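Local coordinates for protein glycerol dehydratase (Clostridium butyricum, PDB 1R9D) that probably dehydrates glycerol without vitamin B12 by means of a glycyl radical, at residues I33-S38 and E124-K129; P87-K92 and I511-R516; A746-P751 and I775-I780; L757-A762 and A766-L771. All coordinates share one frame; numbering follows the deposited sequence.

Contact 1: I33-S38 and E124-K129; sequences ILITES and EYWNGK
Thr36, on helix 30-40, receives the indole N-H of Trp126 where the chain leaves helix 113-125. Trp126 NE1 donates to Thr36 OG1 over 2.9 Å, with an N-H...O angle of 156°, and the hydroxyl oxygen lies almost in the indole plane. Because the Thr36 chi1 of -63° sets OG1 beside its own backbone N, the hydroxyl can also donate to the carbonyl of Ala32, one turn back; threonine suits the place because one small group gives and receives. This part is tight. CG2 of Ile35 meets the benzo carbon CZ2 of Trp126 at 4.0 Å, the two side chains crossing at about a right angle, and Phe39 and Pro87 add further apolar cover. The methyl of Thr36 goes to Tyr125, with CG2 3.9 Å from its CB. CD2 of Tyr125 in turn sits over the rim of one indole face, 3.6 Å above the plane.

Beyond Tyr125 the contact loosens toward solvent, where Asn127 is exposed. The Tyr125 ring carries Lys129 CD on one face, its hydroxyl is hydrogen-bonded to Glu43, and Lys129 NZ makes a weak hydrogen bond of 3.2 Å to Tyr125 O. Lys129 also packs on Glu43 of the second subunit. A type II turn runs from Trp126 to Lys129, with the buried Gly128 at the positive phi that glycine tolerates best. These are helices of the pyruvate formate-lyase-like region that lie near the second subunit. The chemistry implies that the buried N-H of tryptophan is paid for by threonine, which, with the packing of Ile35, limits the indole's rotation.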
# COMPACT_ATOMS: atom_id res chain seq x y z
N ILE A 33 17.86 1.25 -18.37
CA ILE A 33 18.90 0.50 -17.68
C ILE A 33 19.13 1.03 -16.27
O ILE A 33 19.24 0.25 -15.32
CB ILE A 33 20.23 0.55 -18.48
CG1 ILE A 33 20.21 -0.48 -19.62
CG2 ILE A 33 21.41 0.23 -17.57
CD1 ILE A 33 19.05 -0.35 -20.58
N LEU A 34 19.16 2.35 -16.13
CA LEU A 34 19.39 2.98 -14.83
C LEU A 34 18.29 2.77 -13.80
O LEU A 34 18.58 2.50 -12.63
CB LEU A 34 19.65 4.47 -15.03
CG LEU A 34 20.96 4.83 -15.73
CD1 LEU A 34 21.04 6.32 -15.95
CD2 LEU A 34 22.14 4.35 -14.89
N ILE A 35 17.03 2.89 -14.20
CA ILE A 35 15.94 2.70 -13.23
C ILE A 35 15.89 1.23 -12.81
O ILE A 35 15.56 0.93 -11.66
CB ILE A 35 14.57 3.15 -13.81
CG1 ILE A 35 13.54 3.21 -12.67
CG2 ILE A 35 14.11 2.20 -14.90
CD1 ILE A 35 12.23 3.88 -13.06
N THR A 36 16.23 0.33 -13.72
CA THR A 36 16.23 -1.10 -13.43
C THR A 36 17.31 -1.41 -12.40
O THR A 36 17.10 -2.17 -11.46
CB THR A 36 16.50 -1.93 -14.72
OG1 THR A 36 15.45 -1.71 -15.66
CG2 THR A 36 16.58 -3.41 -14.40
N GLU A 37 18.48 -0.79 -12.58
CA GLU A 37 19.59 -0.98 -11.67
C GLU A 37 19.24 -0.46 -10.27
O GLU A 37 19.55 -1.10 -9.27
CB GLU A 37 20.83 -0.25 -12.21
CG GLU A 37 21.95 -0.04 -11.20
CD GLU A 37 23.23 0.46 -11.85
OE1 GLU A 37 23.16 1.40 -12.68
OE2 GLU A 37 24.31 -0.07 -11.52
N SER A 38 18.60 0.70 -10.21
CA SER A 38 18.22 1.29 -8.93
C SER A 38 17.19 0.43 -8.20
O SER A 38 17.37 0.12 -7.02
CB SER A 38 17.66 2.70 -9.13
OG SER A 38 17.34 3.30 -7.89
N GLU A 124 12.99 -8.58 -18.49
CA GLU A 124 13.04 -9.66 -17.52
C GLU A 124 12.77 -9.19 -16.10
O GLU A 124 11.98 -9.80 -15.38
CB GLU A 124 14.39 -10.38 -17.59
CG GLU A 124 14.47 -11.62 -16.72
CD GLU A 124 15.84 -12.27 -16.76
OE1 GLU A 124 16.33 -12.55 -17.88
OE2 GLU A 124 16.42 -12.51 -15.68
N TYR A 125 13.43 -8.12 -15.68
CA TYR A 125 13.24 -7.63 -14.32
C TYR A 125 11.83 -7.12 -14.03
O TYR A 125 11.22 -7.51 -13.04
CB TYR A 125 14.21 -6.50 -13.98
CG TYR A 125 13.93 -5.92 -12.60
CD1 TYR A 125 14.29 -6.61 -11.45
CD2 TYR A 125 13.22 -4.72 -12.46
CE1 TYR A 125 13.95 -6.13 -10.18
CE2 TYR A 125 12.87 -4.23 -11.20
CZ TYR A 125 13.24 -4.95 -10.06
OH TYR A 125 12.89 -4.48 -8.82
N TRP A 126 11.32 -6.26 -14.90
CA TRP A 126 10.00 -5.66 -14.69
C TRP A 126 8.78 -6.53 -14.90
O TRP A 126 7.65 -6.07 -14.74
CB TRP A 126 9.87 -4.39 -15.52
CG TRP A 126 10.81 -3.32 -15.09
CD1 TRP A 126 12.06 -3.08 -15.59
CD2 TRP A 126 10.60 -2.36 -14.04
NE1 TRP A 126 12.64 -2.03 -14.92
CE2 TRP A 126 11.77 -1.57 -13.96
CE3 TRP A 126 9.54 -2.10 -13.16
CZ2 TRP A 126 11.90 -0.53 -13.03
CZ3 TRP A 126 9.68 -1.07 -12.24
CH2 TRP A 126 10.85 -0.29 -12.18
N ASN A 127 8.99 -7.80 -15.24
CA ASN A 127 7.86 -8.69 -15.44
C ASN A 127 6.99 -8.79 -14.19
O ASN A 127 7.45 -9.24 -13.13
CB ASN A 127 8.35 -10.08 -15.85
CG ASN A 127 7.21 -11.05 -16.06
OD1 ASN A 127 6.26 -10.75 -16.78
ND2 ASN A 127 7.31 -12.22 -15.45
N GLY A 128 5.74 -8.36 -14.31
CA GLY A 128 4.80 -8.40 -13.20
C GLY A 128 4.95 -7.28 -12.19
O GLY A 128 4.19 -7.22 -11.22
N LYS A 129 5.89 -6.37 -12.41
CA LYS A 129 6.13 -5.28 -11.46
C LYS A 129 5.74 -3.88 -11.91
O LYS A 129 6.06 -2.90 -11.24
CB LYS A 129 7.61 -5.29 -11.07
CG LYS A 129 8.09 -6.65 -10.59
CD LYS A 129 9.58 -6.66 -10.34
CE LYS A 129 10.06 -8.07 -9.99
NZ LYS A 129 11.55 -8.14 -9.95

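Contact 2: P87-K92 and I511-R516; sequences PEFSNK and IAHAER
The rings of Phe89 and His513 meet obliquely, their planes 41° apart and their centroids 5.6 Å from one another. On one face of the Phe89 ring, over its centre, lies CG of the preceding Glu88, 3.6 Å above the plane. The CD2-CE2 side of the phenyl is turned to the imidazole, and CD2 comes 3.6 Å from His513 CE1. His513 ND1 is 3.9 Å from Phe89 CE2, while NE2 is hydrogen-bonded to the carbonyl of Tyr157. Both rings reach across because each CG stands beside its backbone N, with chi1 of -57° for Phe89.

This buried contact of the pyruvate formate-lyase-like region, close to the second subunit, joins the loop before helix 92-97 to the end of the long helix 484-516. The loop is itself drawn in, for Asn91 ND2 donates in the carbonyl plane to Pro87 O at 3.1 Å. Glu88 sends its carboxylate away to Arg31 and Arg51 in salt bridges. A phenyl suits this buried spot since it asks for no polar partner, whereas histidine offers carbon to the ring and nitrogen to a carbonyl. The chemistry therefore implies an imidazole whose orientation is probably set by the bond from NE2 to the Tyr157 carbonyl, with van der Waals contact from Phe89 on its CE1 side.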
# COMPACT_ATOMS: atom_id res chain seq x y z
N PRO A 87 9.91 1.62 -18.39
CA PRO A 87 9.47 0.25 -18.09
C PRO A 87 8.62 0.07 -16.84
O PRO A 87 7.98 -0.96 -16.69
CB PRO A 87 10.78 -0.52 -18.01
CG PRO A 87 11.70 0.49 -17.41
CD PRO A 87 11.37 1.74 -18.20
N GLU A 88 8.62 1.06 -15.95
CA GLU A 88 7.85 0.97 -14.71
C GLU A 88 6.35 1.00 -14.94
O GLU A 88 5.58 0.56 -14.08
CB GLU A 88 8.23 2.12 -13.75
CG GLU A 88 7.94 3.52 -14.28
CD GLU A 88 9.16 4.23 -14.83
OE1 GLU A 88 9.50 5.31 -14.31
OE2 GLU A 88 9.79 3.71 -15.78
N PHE A 89 5.92 1.50 -16.10
CA PHE A 89 4.49 1.57 -16.41
C PHE A 89 4.06 0.37 -17.25
O PHE A 89 3.06 -0.27 -16.94
CB PHE A 89 4.19 2.89 -17.12
CG PHE A 89 4.60 4.10 -16.34
CD1 PHE A 89 5.53 5.00 -16.85
CD2 PHE A 89 4.07 4.33 -15.07
CE1 PHE A 89 5.94 6.11 -16.11
CE2 PHE A 89 4.47 5.44 -14.32
CZ PHE A 89 5.41 6.33 -14.83
N SER A 90 4.81 0.07 -18.30
CA SER A 90 4.55 -1.08 -19.17
C SER A 90 5.79 -1.23 -20.05
O SER A 90 6.55 -0.28 -20.21
CB SER A 90 3.32 -0.86 -20.05
OG SER A 90 3.58 0.07 -21.08
N ASN A 91 5.99 -2.41 -20.61
CA ASN A 91 7.16 -2.61 -21.46
C ASN A 91 7.04 -3.80 -22.39
O ASN A 91 7.79 -3.91 -23.37
CB ASN A 91 8.41 -2.76 -20.60
CG ASN A 91 8.32 -3.92 -19.64
OD1 ASN A 91 8.41 -5.08 -20.04
ND2 ASN A 91 8.11 -3.61 -18.36
N LYS A 92 6.10 -4.70 -22.10
CA LYS A 92 5.92 -5.87 -22.94
C LYS A 92 5.52 -5.49 -24.37
O LYS A 92 5.82 -6.22 -25.31
CB LYS A 92 4.87 -6.81 -22.33
CG LYS A 92 5.35 -7.49 -21.05
CD LYS A 92 4.31 -8.46 -20.50
CE LYS A 92 4.73 -9.01 -19.13
NZ LYS A 92 6.04 -9.72 -19.18
N ILE A 511 -5.46 3.61 -8.68
CA ILE A 511 -4.95 2.92 -7.50
C ILE A 511 -3.56 2.34 -7.77
O ILE A 511 -2.69 2.40 -6.91
CB ILE A 511 -5.91 1.78 -7.07
CG1 ILE A 511 -7.20 2.38 -6.50
CG2 ILE A 511 -5.25 0.90 -6.01
CD1 ILE A 511 -8.30 1.36 -6.25
N ALA A 512 -3.36 1.80 -8.97
CA ALA A 512 -2.07 1.20 -9.33
C ALA A 512 -0.92 2.21 -9.33
O ALA A 512 0.17 1.91 -8.84
CB ALA A 512 -2.16 0.51 -10.69
N HIS A 513 -1.15 3.40 -9.88
CA HIS A 513 -0.13 4.44 -9.90
C HIS A 513 0.23 4.87 -8.49
O HIS A 513 1.40 5.14 -8.20
CB HIS A 513 -0.60 5.65 -10.71
CG HIS A 513 -0.37 5.52 -12.18
ND1 HIS A 513 0.86 5.73 -12.76
CD2 HIS A 513 -1.20 5.16 -13.19
CE1 HIS A 513 0.78 5.51 -14.06
NE2 HIS A 513 -0.47 5.16 -14.35
N ALA A 514 -0.76 4.94 -7.62
CA ALA A 514 -0.51 5.34 -6.24
C ALA A 514 0.29 4.28 -5.50
O ALA A 514 1.17 4.60 -4.69
CB ALA A 514 -1.84 5.58 -5.52
N GLU A 515 -0.01 3.01 -5.78
CA GLU A 515 0.66 1.90 -5.11
C GLU A 515 2.08 1.64 -5.61
O GLU A 515 2.96 1.31 -4.81
CB GLU A 515 -0.18 0.63 -5.27
CG GLU A 515 0.26 -0.55 -4.41
CD GLU A 515 -0.76 -1.68 -4.39
OE1 GLU A 515 -1.97 -1.38 -4.43
OE2 GLU A 515 -0.34 -2.86 -4.33
N ARG A 516 2.30 1.79 -6.91
CA ARG A 516 3.62 1.52 -7.47
C ARG A 516 4.42 2.67 -8.04
O ARG A 516 5.64 2.56 -8.19
CB ARG A 516 3.50 0.40 -8.51
CG ARG A 516 3.14 -0.94 -7.89
CD ARG A 516 3.12 -2.07 -8.90
NE ARG A 516 2.89 -3.35 -8.23
CZ ARG A 516 2.88 -4.54 -8.83
NH1 ARG A 516 3.08 -4.62 -10.14
NH2 ARG A 516 2.68 -5.64 -8.12

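Contact 3: A746-P751 and I775-I780; sequences AAQKNP and IQNDII
Gln748 reaches from helix 741-749 to Gln776, Asn777 and Ile780 on helix 773-781, the two helices that flank the hairpin of the C-terminal glycyl-radical region. From CB, which points at the partner helix, the chain runs out extended (chi2 -170°). CG passes 3.5 Å from Gln776 OE1, the two glutamines sliding by one another in opposite directions. CD then comes within 3.8 Å of Ile780 CD1, and OE1 of Gln748 lies 3.6 Å from that same methyl. At the tip NE2 spends both hydrogens. One goes to Gln776 OE1 and the other to Asn777 OD1, each over 3.0 Å and nearly straight.

Both acceptors lie close to the plane of the donor amide, but in each case NE2 stands above the acceptor's carbonyl plane, and the amides are twisted 58° and 88° against that of Gln748. Glutamine suits this partly buried place: it spans the gap between helices without charge and still satisfies two side-chain oxygens. The amide of Gln776 is held through its nitrogen as well, since its NE2 is hydrogen-bonded to the carbonyl of Phe768. Gln776 NE2 also donates to a water at 3.0 Å, which in turn donates a weak bond to Ala747 O at 3.4 Å.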
# COMPACT_ATOMS: atom_id res chain seq x y z
N ALA A 746 0.47 17.79 -52.23
CA ALA A 746 1.84 17.76 -52.74
C ALA A 746 2.77 17.12 -51.70
O ALA A 746 3.72 16.42 -52.06
CB ALA A 746 2.31 19.17 -53.06
N ALA A 747 2.47 17.37 -50.43
CA ALA A 747 3.26 16.83 -49.33
C ALA A 747 3.15 15.31 -49.23
O ALA A 747 4.08 14.64 -48.79
CB ALA A 747 2.83 17.47 -48.01
N GLN A 748 2.00 14.77 -49.64
CA GLN A 748 1.82 13.32 -49.60
C GLN A 748 2.62 12.65 -50.71
O GLN A 748 3.13 11.54 -50.53
CB GLN A 748 0.34 12.96 -49.76
CG GLN A 748 -0.55 13.39 -48.61
CD GLN A 748 -1.94 12.80 -48.71
OE1 GLN A 748 -2.66 13.05 -49.68
NE2 GLN A 748 -2.31 12.00 -47.71
N LYS A 749 2.72 13.32 -51.85
CA LYS A 749 3.45 12.78 -52.99
C LYS A 749 4.97 12.92 -52.87
O LYS A 749 5.71 12.02 -53.25
CB LYS A 749 2.98 13.46 -54.29
CG LYS A 749 1.54 13.12 -54.67
CD LYS A 749 1.15 13.76 -55.99
CE LYS A 749 -0.28 13.41 -56.38
NZ LYS A 749 -0.68 14.02 -57.68
N ASN A 750 5.42 14.06 -52.34
CA ASN A 750 6.85 14.31 -52.17
C ASN A 750 7.16 14.86 -50.77
O ASN A 750 7.51 16.03 -50.61
CB ASN A 750 7.33 15.31 -53.24
CG ASN A 750 7.26 14.73 -54.64
OD1 ASN A 750 8.06 13.86 -55.02
ND2 ASN A 750 6.30 15.21 -55.43
N PRO A 751 7.05 14.00 -49.74
CA PRO A 751 7.30 14.35 -48.34
C PRO A 751 8.61 15.11 -48.13
O PRO A 751 8.66 16.10 -47.39
CB PRO A 751 7.32 12.99 -47.64
CG PRO A 751 6.39 12.17 -48.46
CD PRO A 751 6.76 12.56 -49.88
N ILE A 775 -4.67 9.71 -41.14
CA ILE A 775 -4.91 10.96 -40.44
C ILE A 775 -4.73 12.13 -41.40
O ILE A 775 -5.46 13.12 -41.34
CB ILE A 775 -3.95 11.10 -39.23
CG1 ILE A 775 -4.21 9.95 -38.25
CG2 ILE A 775 -4.12 12.46 -38.56
CD1 ILE A 775 -3.16 9.80 -37.17
N GLN A 776 -3.76 12.02 -42.31
CA GLN A 776 -3.54 13.07 -43.29
C GLN A 776 -4.80 13.24 -44.13
O GLN A 776 -5.25 14.36 -44.37
CB GLN A 776 -2.38 12.72 -44.23
CG GLN A 776 -1.02 12.61 -43.58
CD GLN A 776 0.07 12.37 -44.61
OE1 GLN A 776 -0.17 11.71 -45.62
NE2 GLN A 776 1.26 12.91 -44.36
N ASN A 777 -5.36 12.11 -44.56
CA ASN A 777 -6.57 12.13 -45.39
C ASN A 777 -7.79 12.67 -44.65
O ASN A 777 -8.64 13.32 -45.25
CB ASN A 777 -6.87 10.74 -45.93
CG ASN A 777 -5.85 10.28 -46.96
OD1 ASN A 777 -5.16 11.10 -47.56
ND2 ASN A 777 -5.77 8.97 -47.18
N ASP A 778 -7.89 12.40 -43.35
CA ASP A 778 -9.02 12.89 -42.58
C ASP A 778 -8.97 14.41 -42.54
O ASP A 778 -9.99 15.08 -42.69
CB ASP A 778 -9.00 12.32 -41.15
CG ASP A 778 -10.26 12.67 -40.36
OD1 ASP A 778 -10.13 13.18 -39.23
OD2 ASP A 778 -11.37 12.43 -40.88
N ILE A 779 -7.77 14.96 -42.36
CA ILE A 779 -7.61 16.41 -42.30
C ILE A 779 -7.90 17.06 -43.66
O ILE A 779 -8.55 18.10 -43.73
CB ILE A 779 -6.18 16.80 -41.85
CG1 ILE A 779 -5.98 16.36 -40.39
CG2 ILE A 779 -5.95 18.29 -42.01
CD1 ILE A 779 -4.55 16.54 -39.88
N ILE A 780 -7.42 16.44 -44.72
CA ILE A 780 -7.65 16.97 -46.06
C ILE A 780 -9.15 16.95 -46.40
O ILE A 780 -9.65 17.84 -47.10
CB ILE A 780 -6.86 16.14 -47.12
CG1 ILE A 780 -5.36 16.38 -46.93
CG2 ILE A 780 -7.29 16.53 -48.53
CD1 ILE A 780 -4.48 15.42 -47.73
O HOH W 1 3.52 12.51 -46.25

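Contact 4: L757-A762 and A766-L771; sequences LIVRVA and AQFISL
Leu757 and Phe768 lie side by side and point the same way, with CD2 of the leucine 3.8 Å from CB of the phenylalanine. Val759 approaches the same ring differently: its CG1 sits in the ring plane, at the edge, 3.7 Å from Phe768 CD1. That methyl occupies the crowded position between backbone N and carbonyl carbon (chi1 65°), which turns it to the ring and also to Leu771 CD1. Val761 and Leu771 reach for each other tip to tip, CG2 to CD1 at 4.1 Å, and the same CG2 rests 4.0 Å from the methyl of Ala766. The single methyl of Ala766 suits a place already filled by Val761.

The backbone beneath is a beta hairpin of strands 758-760 and 765-767, whose connecting loop holds Gly763, the residue predicted to carry the glycyl radical, unmodified here; the side chain of Val761 is about 9 Å from a bound glycerol. Val759 and Ala766 form the hydrogen-bonded pair, with Val759 N 2.9 Å from Ala766 O and Ala766 N 2.7 Å from Val759 O. Ile758 and Gln767 are the non-hydrogen-bonded pair, with side chains on the other face of the sheet, where Gln767 NE2 is bonded to the carbonyl of Gln755. Ala747 of helix 741-749 and Ile779 of helix 773-781 close over the apolar face. Where the second strand gives way to a 3-10 turn, Phe768 N donates to Leu757 O over 3.0 Å, and a water linked to that oxygen accepts from Ile769 N.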
# COMPACT_ATOMS: atom_id res chain seq x y z
N LEU A 757 6.38 21.61 -43.20
CA LEU A 757 4.94 21.87 -43.27
C LEU A 757 4.24 21.45 -41.98
O LEU A 757 4.29 20.28 -41.59
CB LEU A 757 4.33 21.11 -44.45
CG LEU A 757 2.80 21.19 -44.58
CD1 LEU A 757 2.38 22.62 -44.85
CD2 LEU A 757 2.33 20.28 -45.70
N ILE A 758 3.60 22.41 -41.32
CA ILE A 758 2.89 22.15 -40.07
C ILE A 758 1.38 22.23 -40.31
O ILE A 758 0.92 23.08 -41.07
CB ILE A 758 3.23 23.20 -38.99
CG1 ILE A 758 4.75 23.30 -38.80
CG2 ILE A 758 2.56 22.81 -37.66
CD1 ILE A 758 5.39 22.00 -38.36
N VAL A 759 0.63 21.36 -39.65
CA VAL A 759 -0.82 21.34 -39.79
C VAL A 759 -1.50 21.08 -38.45
O VAL A 759 -0.94 20.43 -37.57
CB VAL A 759 -1.29 20.26 -40.79
CG1 VAL A 759 -0.95 18.88 -40.24
CG2 VAL A 759 -2.78 20.37 -41.04
N ARG A 760 -2.72 21.59 -38.30
CA ARG A 760 -3.48 21.39 -37.07
C ARG A 760 -4.24 20.08 -37.16
O ARG A 760 -4.96 19.84 -38.14
CB ARG A 760 -4.48 22.54 -36.88
CG ARG A 760 -5.08 22.60 -35.50
CD ARG A 760 -3.99 22.91 -34.50
NE ARG A 760 -4.53 23.16 -33.17
CZ ARG A 760 -3.79 23.52 -32.12
NH1 ARG A 760 -2.48 23.67 -32.25
NH2 ARG A 760 -4.37 23.74 -30.96
N VAL A 761 -4.09 19.23 -36.15
CA VAL A 761 -4.81 17.96 -36.12
C VAL A 761 -6.07 18.20 -35.27
O VAL A 761 -7.15 18.44 -35.80
CB VAL A 761 -3.94 16.83 -35.52
CG1 VAL A 761 -4.70 15.52 -35.55
CG2 VAL A 761 -2.65 16.69 -36.31
N ALA A 762 -5.92 18.16 -33.94
CA ALA A 762 -7.05 18.41 -33.04
C ALA A 762 -6.54 18.77 -31.65
O ALA A 762 -6.26 17.89 -30.84
CB ALA A 762 -7.94 17.17 -32.97
N ALA A 766 1.02 19.44 -35.92
CA ALA A 766 2.01 18.41 -36.16
C ALA A 766 2.70 18.59 -37.50
O ALA A 766 2.20 19.30 -38.38
CB ALA A 766 1.36 17.03 -36.12
N GLN A 767 3.86 17.95 -37.63
CA GLN A 767 4.60 17.97 -38.88
C GLN A 767 3.79 17.04 -39.76
O GLN A 767 3.72 15.83 -39.52
CB GLN A 767 6.01 17.42 -38.65
CG GLN A 767 6.82 17.18 -39.90
CD GLN A 767 8.18 16.58 -39.60
OE1 GLN A 767 8.31 15.72 -38.72
NE2 GLN A 767 9.21 17.02 -40.32
N PHE A 768 3.15 17.61 -40.78
CA PHE A 768 2.30 16.84 -41.67
C PHE A 768 2.87 15.50 -42.14
O PHE A 768 2.17 14.48 -42.10
CB PHE A 768 1.92 17.70 -42.89
CG PHE A 768 0.88 17.07 -43.77
CD1 PHE A 768 -0.44 16.97 -43.35
CD2 PHE A 768 1.23 16.57 -45.02
CE1 PHE A 768 -1.40 16.37 -44.16
CE2 PHE A 768 0.28 15.97 -45.84
CZ PHE A 768 -1.04 15.87 -45.41
N ILE A 769 4.12 15.48 -42.58
CA ILE A 769 4.72 14.24 -43.08
C ILE A 769 5.00 13.18 -42.02
O ILE A 769 5.40 12.07 -42.35
CB ILE A 769 6.03 14.51 -43.88
CG1 ILE A 769 7.11 15.09 -42.97
CG2 ILE A 769 5.74 15.46 -45.04
CD1 ILE A 769 8.47 15.21 -43.65
N SER A 770 4.80 13.52 -40.74
CA SER A 770 5.05 12.54 -39.68
C SER A 770 3.77 11.78 -39.36
O SER A 770 3.79 10.78 -38.64
CB SER A 770 5.55 13.24 -38.40
OG SER A 770 4.51 13.96 -37.75
N LEU A 771 2.65 12.25 -39.91
CA LEU A 771 1.35 11.63 -39.69
C LEU A 771 1.04 10.47 -40.62
O LEU A 771 1.42 10.48 -41.79
CB LEU A 771 0.25 12.68 -39.87
CG LEU A 771 0.23 13.88 -38.93
CD1 LEU A 771 -0.79 14.90 -39.44
CD2 LEU A 771 -0.14 13.42 -37.53
O HOH W 2 5.57 18.14 -42.91

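Overall arrangement
The four contacts form two touching pairs. Contacts 1 and 2, with centres 11 Å apart, belong to the pyruvate formate-lyase-like region, and their segments alternate along the chain; Asn127 of one bonds to Lys92 of the other, and Gly128 to Arg516. Both also reach the second subunit. Contacts 3 and 4 have centres 9 Å apart and touch near the C-terminus, where the hairpin of contact 4 is nested between helices 741-749 and 773-781 of contact 3, with Ala747 packing on Phe768. Between the pairs the centres are 31 to 40 Å apart, without touch. One pair thus borders the subunit interface, whereas the other comprises the hairpin, whose loop holds the predicted radical glycine, and the two helices beside it.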